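Local structure of ceramide very long chain fatty acid hydroxylase SCS7 (4ZR1) at residues Arg58-Met62 / Ala89-Gly93; Tyr74-His79 / Phe167-Phe171. The protein hydroxylates the very long chain fatty acids of sphingolipids, probably at C-2 of the ceramide acyl chain, using cytochrome b5 electrons and, probably, a dimetal centre. The contacts are given in a common frame with arbitrary orientation. Numbering follows the deposited sequence.

Contact 1: Arg58-Met62 / Ala89-Gly93; sequences RPLLM and APLFG
This contact joins the start of helix 60-65 to a loop, 89-93, in the probably cytoplasmic part of the enzyme. Two backbone hydrogen bonds define it. L60 N donates to P90 O at 3.0 Å, and L61 N donates to L91 O at 3.2 Å. P59 CA also makes a CA-H...O contact with P90 O at 3.3 Å. A89 and P90 are extended (psi 143° and 134°), whereas L91 and F92 turn to psi near -40°. P59 and L91 lie opposite each other, CA to CA 4.7 Å. The loop thus takes up two backbone NH groups at the helix start with its own carbonyls. Apolar side chains close the sides. L60 (m, t) puts CD1 3.9 Å from L91 CD2 and 4.1 Å from A89 CB. L61 (t, p) lays CD2 over a face of the F92 ring, 3.4 Å from CZ. At G93, phi 82° favours glycine, and a side chain would hit P59 CG. E97 accepts hydrogen bonds from L91, F92 and G93 N.

Contact 2: Tyr74-His79 / Phe167-Phe171; sequences YVDQIH and FATHF
Helix 71-78 and helix 164-179 run side by side here, both in the probably cytoplasmic part of the enzyme. The axes of segments 74-78 and 167-171 cross at -27°, with a closest approach of 11.7 Å. Y74 faces F167 (CA to CA 7.3 Å) and I78 faces F171 (7.9 Å), one helical turn on. Long side chains fill the wide gap.

Y74, H79, F167 and H170 form an aromatic cluster centred on Y74 (chi1 t, chi2 79°). The Y74 ring forms an offset stack with the F167 ring, centroids 4.8 Å apart and planes at 14°. CH-pi contacts run both ways: F167 CB is 3.7 Å from the Y74 ring centroid, and Y74 CB is 4.2 Å from that of F167. H79 and H170 meet rim to rim, with H79 NE2 3.8 Å from H170 CE1.

Away from the stack, I78 CD1 meets the edge of the F171 ring, 3.5 Å from F171 CD1.

A hydrogen bond joins Y74 OH and H170 ND1, 3.0 Å apart. H170 NE2 bonds D157. H79 ND1 donates to V75 O at 2.7 Å.

H79 packs beside the zinc ligands H155 and H178, its nearest side-chain atom about 6 Å from a zinc ion. Hydrogen bonds tie H79 ND1 and both ring nitrogens of H170, which is consistent with restricting these rings beside the metal site.

Contact 2 is wholly buried and nearer the centre of the chain; contact 1 is partly buried and reaches the surface. The two are joined by F171. Its ring packs on L60, L61 and L91 of contact 1, with L91 CD2 3.8 Å from F171 CE2. Helix 164-179 therefore serves both: it supplies one side of contact 2 and, through F171, packs on the side chains of contact 1. Helices 60-65 and 71-78 are consecutive in the chain. Contact 1 combines backbone hydrogen bonds with aliphatic and aromatic packing. Contact 2 joins two helices through side chains, chiefly aromatic rings, and its histidine end lies closer to the zinc site.

Contact 1: Arg58-Met62 / Ala89-Gly93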
ATOM      1  N   ARG A  58      21.422   0.578  -7.600  1.00 69.93           N
ATOM      2  CA  ARG A  58      22.091   0.526  -6.311  1.00 74.04           C
ATOM      3  C   ARG A  58      21.039   0.425  -5.215  1.00 75.05           C
ATOM      4  O   ARG A  58      19.934   0.937  -5.389  1.00 77.88           O
ATOM      5  CB  ARG A  58      22.967   1.770  -6.128  1.00 59.37           C
ATOM      6  CG  ARG A  58      24.097   1.929  -7.137  1.00 60.65           C
ATOM      7  CD  ARG A  58      25.245   1.001  -6.817  1.00 60.52           C
ATOM      8  NE  ARG A  58      26.471   1.386  -7.500  1.00 65.86           N
ATOM      9  CZ  ARG A  58      27.130   0.617  -8.362  1.00 69.41           C
ATOM     10  NH1 ARG A  58      28.259   1.051  -8.920  1.00 71.97           N
ATOM     11  NH2 ARG A  58      26.677  -0.588  -8.654  1.00 71.86           N
ATOM     12  N   PRO A  59      21.372  -0.231  -4.086  1.00 76.95           N
ATOM     13  CA  PRO A  59      20.383  -0.415  -3.005  1.00 67.46           C
ATOM     14  C   PRO A  59      19.724   0.911  -2.630  1.00 73.72           C
ATOM     15  O   PRO A  59      20.421   1.913  -2.449  1.00 78.75           O
ATOM     16  CB  PRO A  59      21.218  -0.974  -1.841  1.00 61.31           C
ATOM     17  CG  PRO A  59      22.394  -1.652  -2.508  1.00 55.47           C
ATOM     18  CD  PRO A  59      22.684  -0.828  -3.762  1.00 68.71           C
ATOM     19  N   LEU A  60      18.396   0.906  -2.543  1.00 78.63           N
ATOM     20  CA  LEU A  60      17.596   2.127  -2.456  1.00 74.20           C
ATOM     21  C   LEU A  60      17.545   2.752  -1.066  1.00 73.28           C
ATOM     22  O   LEU A  60      17.480   3.972  -0.924  1.00 76.70           O
ATOM     23  CB  LEU A  60      16.166   1.836  -2.932  1.00 69.45           C
ATOM     24  CG  LEU A  60      16.006   1.439  -4.404  1.00 70.06           C
ATOM     25  CD1 LEU A  60      14.590   0.987  -4.697  1.00 77.61           C
ATOM     26  CD2 LEU A  60      16.385   2.597  -5.308  1.00 72.75           C
ATOM     27  N   LEU A  61      17.580   1.919  -0.039  1.00 70.44           N
ATOM     28  CA  LEU A  61      17.356   2.393   1.320  1.00 71.41           C
ATOM     29  C   LEU A  61      18.477   3.299   1.868  1.00 74.55           C
ATOM     30  O   LEU A  61      18.198   4.368   2.407  1.00 76.83           O
ATOM     31  CB  LEU A  61      17.148   1.193   2.234  1.00 74.14           C
ATOM     32  CG  LEU A  61      16.329   1.402   3.492  1.00 80.75           C
ATOM     33  CD1 LEU A  61      14.995   2.025   3.148  1.00 77.64           C
ATOM     34  CD2 LEU A  61      16.132   0.052   4.129  1.00 89.54           C
ATOM     35  N   MET A  62      19.737   2.888   1.739  1.00 76.77           N
ATOM     36  CA  MET A  62      20.832   3.726   2.235  1.00 74.34           C
ATOM     37  C   MET A  62      20.903   4.996   1.411  1.00 73.87           C
ATOM     38  O   MET A  62      21.234   6.078   1.899  1.00 77.00           O
ATOM     39  CB  MET A  62      22.178   2.985   2.195  1.00 77.16           C
ATOM     40  CG  MET A  62      22.460   2.165   3.462  1.00 82.27           C
ATOM     41  SD  MET A  62      22.627   3.179   4.952  1.00142.30           S
ATOM     42  CE  MET A  62      22.810   1.927   6.221  1.00119.53           C
ATOM     43  N   ALA A  89      14.040  -4.812  -7.250  1.00 78.65           N
ATOM     44  CA  ALA A  89      15.112  -3.865  -6.899  1.00 68.59           C
ATOM     45  C   ALA A  89      15.665  -4.107  -5.499  1.00 61.60           C
ATOM     46  O   ALA A  89      14.934  -4.465  -4.583  1.00 76.51           O
ATOM     47  CB  ALA A  89      14.611  -2.431  -7.012  1.00 56.72           C
ATOM     48  N   PRO A  90      16.976  -3.921  -5.332  1.00 65.42           N
ATOM     49  CA  PRO A  90      17.574  -4.141  -4.013  1.00 70.96           C
ATOM     50  C   PRO A  90      17.264  -3.003  -3.038  1.00 75.99           C
ATOM     51  O   PRO A  90      17.382  -1.833  -3.405  1.00 72.53           O
ATOM     52  CB  PRO A  90      19.068  -4.205  -4.325  1.00 61.98           C
ATOM     53  CG  PRO A  90      19.225  -3.319  -5.540  1.00 60.62           C
ATOM     54  CD  PRO A  90      17.974  -3.525  -6.345  1.00 62.37           C
ATOM     55  N   LEU A  91      16.865  -3.338  -1.815  1.00 75.02           N
ATOM     56  CA  LEU A  91      16.659  -2.317  -0.793  1.00 66.48           C
ATOM     57  C   LEU A  91      17.890  -2.212   0.102  1.00 63.46           C
ATOM     58  O   LEU A  91      18.304  -1.113   0.465  1.00 70.35           O
ATOM     59  CB  LEU A  91      15.400  -2.602   0.048  1.00 63.03           C
ATOM     60  CG  LEU A  91      14.062  -2.589  -0.702  1.00 71.72           C
ATOM     61  CD1 LEU A  91      12.883  -2.508   0.253  1.00 75.64           C
ATOM     62  CD2 LEU A  91      14.003  -1.463  -1.691  1.00 68.24           C
ATOM     63  N   PHE A  92      18.464  -3.363   0.452  1.00 66.59           N
ATOM     64  CA  PHE A  92      19.679  -3.426   1.261  1.00 68.40           C
ATOM     65  C   PHE A  92      20.868  -3.896   0.437  1.00 70.41           C
ATOM     66  O   PHE A  92      21.980  -3.383   0.584  1.00 72.25           O
ATOM     67  CB  PHE A  92      19.510  -4.374   2.450  1.00 73.62           C
ATOM     68  CG  PHE A  92      18.594  -3.870   3.518  1.00 83.46           C
ATOM     69  CD1 PHE A  92      19.041  -2.953   4.458  1.00 91.09           C
ATOM     70  CD2 PHE A  92      17.296  -4.350   3.618  1.00 80.22           C
ATOM     71  CE1 PHE A  92      18.201  -2.504   5.462  1.00 87.75           C
ATOM     72  CE2 PHE A  92      16.450  -3.905   4.619  1.00 81.37           C
ATOM     73  CZ  PHE A  92      16.901  -2.986   5.540  1.00 88.37           C
ATOM     74  N   GLY A  93      20.638  -4.909  -0.397  1.00 71.97           N
ATOM     75  CA  GLY A  93      21.687  -5.472  -1.231  1.00 74.07           C
ATOM     76  C   GLY A  93      22.570  -6.475  -0.506  1.00 86.02           C
ATOM     77  O   GLY A  93      23.400  -7.146  -1.117  1.00101.39           O
TER

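Contact 2: Tyr74-His79 / Phe167-Phe171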
ATOM      1  N   TYR A  74      11.269  14.510  -2.507  1.00 86.64           N
ATOM      2  CA  TYR A  74      11.067  13.101  -2.210  1.00 78.03           C
ATOM      3  C   TYR A  74       9.630  12.646  -2.513  1.00 83.36           C
ATOM      4  O   TYR A  74       9.433  11.603  -3.148  1.00 80.90           O
ATOM      5  CB  TYR A  74      11.401  12.805  -0.749  1.00 70.98           C
ATOM      6  CG  TYR A  74      10.894  11.459  -0.325  1.00 77.84           C
ATOM      7  CD1 TYR A  74      11.581  10.295  -0.669  1.00 77.17           C
ATOM      8  CD2 TYR A  74       9.704  11.338   0.379  1.00 76.02           C
ATOM      9  CE1 TYR A  74      11.103   9.046  -0.298  1.00 74.50           C
ATOM     10  CE2 TYR A  74       9.216  10.097   0.752  1.00 79.01           C
ATOM     11  CZ  TYR A  74       9.916   8.956   0.413  1.00 78.40           C
ATOM     12  OH  TYR A  74       9.419   7.730   0.788  1.00 74.72           O
ATOM     13  N   VAL A  75       8.634  13.416  -2.061  1.00 86.90           N
ATOM     14  CA  VAL A  75       7.233  13.020  -2.243  1.00 82.81           C
ATOM     15  C   VAL A  75       6.834  13.121  -3.708  1.00 79.81           C
ATOM     16  O   VAL A  75       6.050  12.320  -4.194  1.00 82.91           O
ATOM     17  CB  VAL A  75       6.236  13.865  -1.383  1.00 79.80           C
ATOM     18  CG1 VAL A  75       6.582  13.775   0.086  1.00 76.54           C
ATOM     19  CG2 VAL A  75       6.209  15.312  -1.820  1.00104.58           C
ATOM     20  N   ASP A  76       7.391  14.091  -4.419  1.00 89.10           N
ATOM     21  CA  ASP A  76       7.054  14.257  -5.820  1.00 91.03           C
ATOM     22  C   ASP A  76       7.627  13.113  -6.638  1.00 94.89           C
ATOM     23  O   ASP A  76       7.051  12.691  -7.634  1.00 95.95           O
ATOM     24  CB  ASP A  76       7.580  15.589  -6.348  1.00 89.25           C
ATOM     25  CG  ASP A  76       7.107  15.877  -7.758  1.00 98.45           C
ATOM     26  OD1 ASP A  76       7.849  15.559  -8.713  1.00100.37           O
ATOM     27  OD2 ASP A  76       5.980  16.400  -7.909  1.00101.37           O
ATOM     28  N   GLN A  77       8.768  12.604  -6.202  1.00 99.24           N
ATOM     29  CA  GLN A  77       9.522  11.676  -7.022  1.00 89.17           C
ATOM     30  C   GLN A  77       9.184  10.216  -6.733  1.00 80.20           C
ATOM     31  O   GLN A  77       9.157   9.392  -7.647  1.00 79.41           O
ATOM     32  CB  GLN A  77      11.014  11.932  -6.827  1.00 82.86           C
ATOM     33  CG  GLN A  77      11.820  11.817  -8.094  1.00 88.36           C
ATOM     34  CD  GLN A  77      11.442  12.829  -9.129  1.00 89.17           C
ATOM     35  OE1 GLN A  77      11.035  13.947  -8.811  1.00 90.39           O
ATOM     36  NE2 GLN A  77      11.555  12.437 -10.388  1.00 91.64           N
ATOM     37  N   ILE A  78       8.925   9.907  -5.464  1.00 77.79           N
ATOM     38  CA  ILE A  78       8.630   8.539  -5.032  1.00 83.47           C
ATOM     39  C   ILE A  78       7.292   8.027  -5.578  1.00 89.33           C
ATOM     40  O   ILE A  78       7.102   6.817  -5.718  1.00 87.95           O
ATOM     41  CB  ILE A  78       8.610   8.426  -3.487  1.00 81.62           C
ATOM     42  CG1 ILE A  78       8.826   6.982  -3.040  1.00 70.72           C
ATOM     43  CG2 ILE A  78       7.299   8.965  -2.912  1.00 82.26           C
ATOM     44  CD1 ILE A  78      10.197   6.443  -3.347  1.00 67.45           C
ATOM     45  N   HIS A  79       6.373   8.947  -5.888  1.00 91.20           N
ATOM     46  CA  HIS A  79       5.056   8.579  -6.406  1.00 82.50           C
ATOM     47  C   HIS A  79       5.012   8.610  -7.937  1.00 78.80           C
ATOM     48  O   HIS A  79       3.972   8.367  -8.542  1.00 74.94           O
ATOM     49  CB  HIS A  79       3.969   9.499  -5.839  1.00 80.15           C
ATOM     50  CG  HIS A  79       3.834   9.431  -4.349  1.00 83.96           C
ATOM     51  ND1 HIS A  79       4.338  10.401  -3.511  1.00 83.99           N
ATOM     52  CD2 HIS A  79       3.257   8.505  -3.545  1.00 75.24           C
ATOM     53  CE1 HIS A  79       4.077  10.079  -2.256  1.00 77.61           C
ATOM     54  NE2 HIS A  79       3.427   8.930  -2.247  1.00 71.82           N
ATOM     55  N   PHE A 167      11.532   9.881   5.500  1.00 79.78           N
ATOM     56  CA  PHE A 167      11.380   9.436   4.115  1.00 80.73           C
ATOM     57  C   PHE A 167      11.569   7.915   4.008  1.00 74.77           C
ATOM     58  O   PHE A 167      10.936   7.258   3.188  1.00 68.11           O
ATOM     59  CB  PHE A 167      12.383  10.142   3.190  1.00 88.18           C
ATOM     60  CG  PHE A 167      12.372  11.649   3.282  1.00 86.18           C
ATOM     61  CD1 PHE A 167      11.243  12.335   3.692  1.00 85.27           C
ATOM     62  CD2 PHE A 167      13.505  12.377   2.944  1.00 88.53           C
ATOM     63  CE1 PHE A 167      11.245  13.718   3.772  1.00 90.95           C
ATOM     64  CE2 PHE A 167      13.512  13.758   3.018  1.00 86.82           C
ATOM     65  CZ  PHE A 167      12.381  14.429   3.432  1.00 90.17           C
ATOM     66  N   ALA A 168      12.456   7.358   4.827  1.00 68.58           N
ATOM     67  CA  ALA A 168      12.734   5.928   4.760  1.00 69.85           C
ATOM     68  C   ALA A 168      11.572   5.137   5.360  1.00 73.34           C
ATOM     69  O   ALA A 168      11.226   4.049   4.880  1.00 82.13           O
ATOM     70  CB  ALA A 168      14.058   5.601   5.474  1.00 55.17           C
ATOM     71  N   THR A 169      10.967   5.702   6.402  1.00 70.52           N
ATOM     72  CA  THR A 169       9.791   5.117   7.042  1.00 73.91           C
ATOM     73  C   THR A 169       8.605   5.121   6.089  1.00 77.69           C
ATOM     74  O   THR A 169       7.892   4.126   5.953  1.00 74.56           O
ATOM     75  CB  THR A 169       9.400   5.887   8.316  1.00 70.34           C
ATOM     76  OG1 THR A 169      10.531   5.970   9.194  1.00 67.66           O
ATOM     77  CG2 THR A 169       8.235   5.194   9.032  1.00 61.88           C
ATOM     78  N   HIS A 170       8.399   6.261   5.440  1.00 79.78           N
ATOM     79  CA  HIS A 170       7.357   6.411   4.437  1.00 69.48           C
ATOM     80  C   HIS A 170       7.551   5.395   3.311  1.00 73.33           C
ATOM     81  O   HIS A 170       6.639   4.650   2.957  1.00 80.42           O
ATOM     82  CB  HIS A 170       7.372   7.834   3.887  1.00 69.04           C
ATOM     83  CG  HIS A 170       6.350   8.083   2.826  1.00 72.73           C
ATOM     84  ND1 HIS A 170       6.547   7.735   1.507  1.00 73.18           N
ATOM     85  CD2 HIS A 170       5.121   8.647   2.889  1.00 76.74           C
ATOM     86  CE1 HIS A 170       5.481   8.071   0.804  1.00 87.22           C
ATOM     87  NE2 HIS A 170       4.601   8.626   1.618  1.00 85.75           N
ATOM     88  N   PHE A 171       8.759   5.381   2.763  1.00 69.37           N
ATOM     89  CA  PHE A 171       9.155   4.440   1.720  1.00 71.38           C
ATOM     90  C   PHE A 171       8.818   2.997   2.091  1.00 69.45           C
ATOM     91  O   PHE A 171       8.213   2.279   1.303  1.00 62.32           O
ATOM     92  CB  PHE A 171      10.653   4.587   1.448  1.00 67.50           C
ATOM     93  CG  PHE A 171      11.182   3.673   0.391  1.00 67.11           C
ATOM     94  CD1 PHE A 171      11.012   3.974  -0.947  1.00 66.46           C
ATOM     95  CD2 PHE A 171      11.890   2.527   0.734  1.00 69.08           C
ATOM     96  CE1 PHE A 171      11.517   3.135  -1.929  1.00 73.63           C
ATOM     97  CE2 PHE A 171      12.396   1.681  -0.241  1.00 64.58           C
ATOM     98  CZ  PHE A 171      12.215   1.987  -1.576  1.00 64.01           C
TER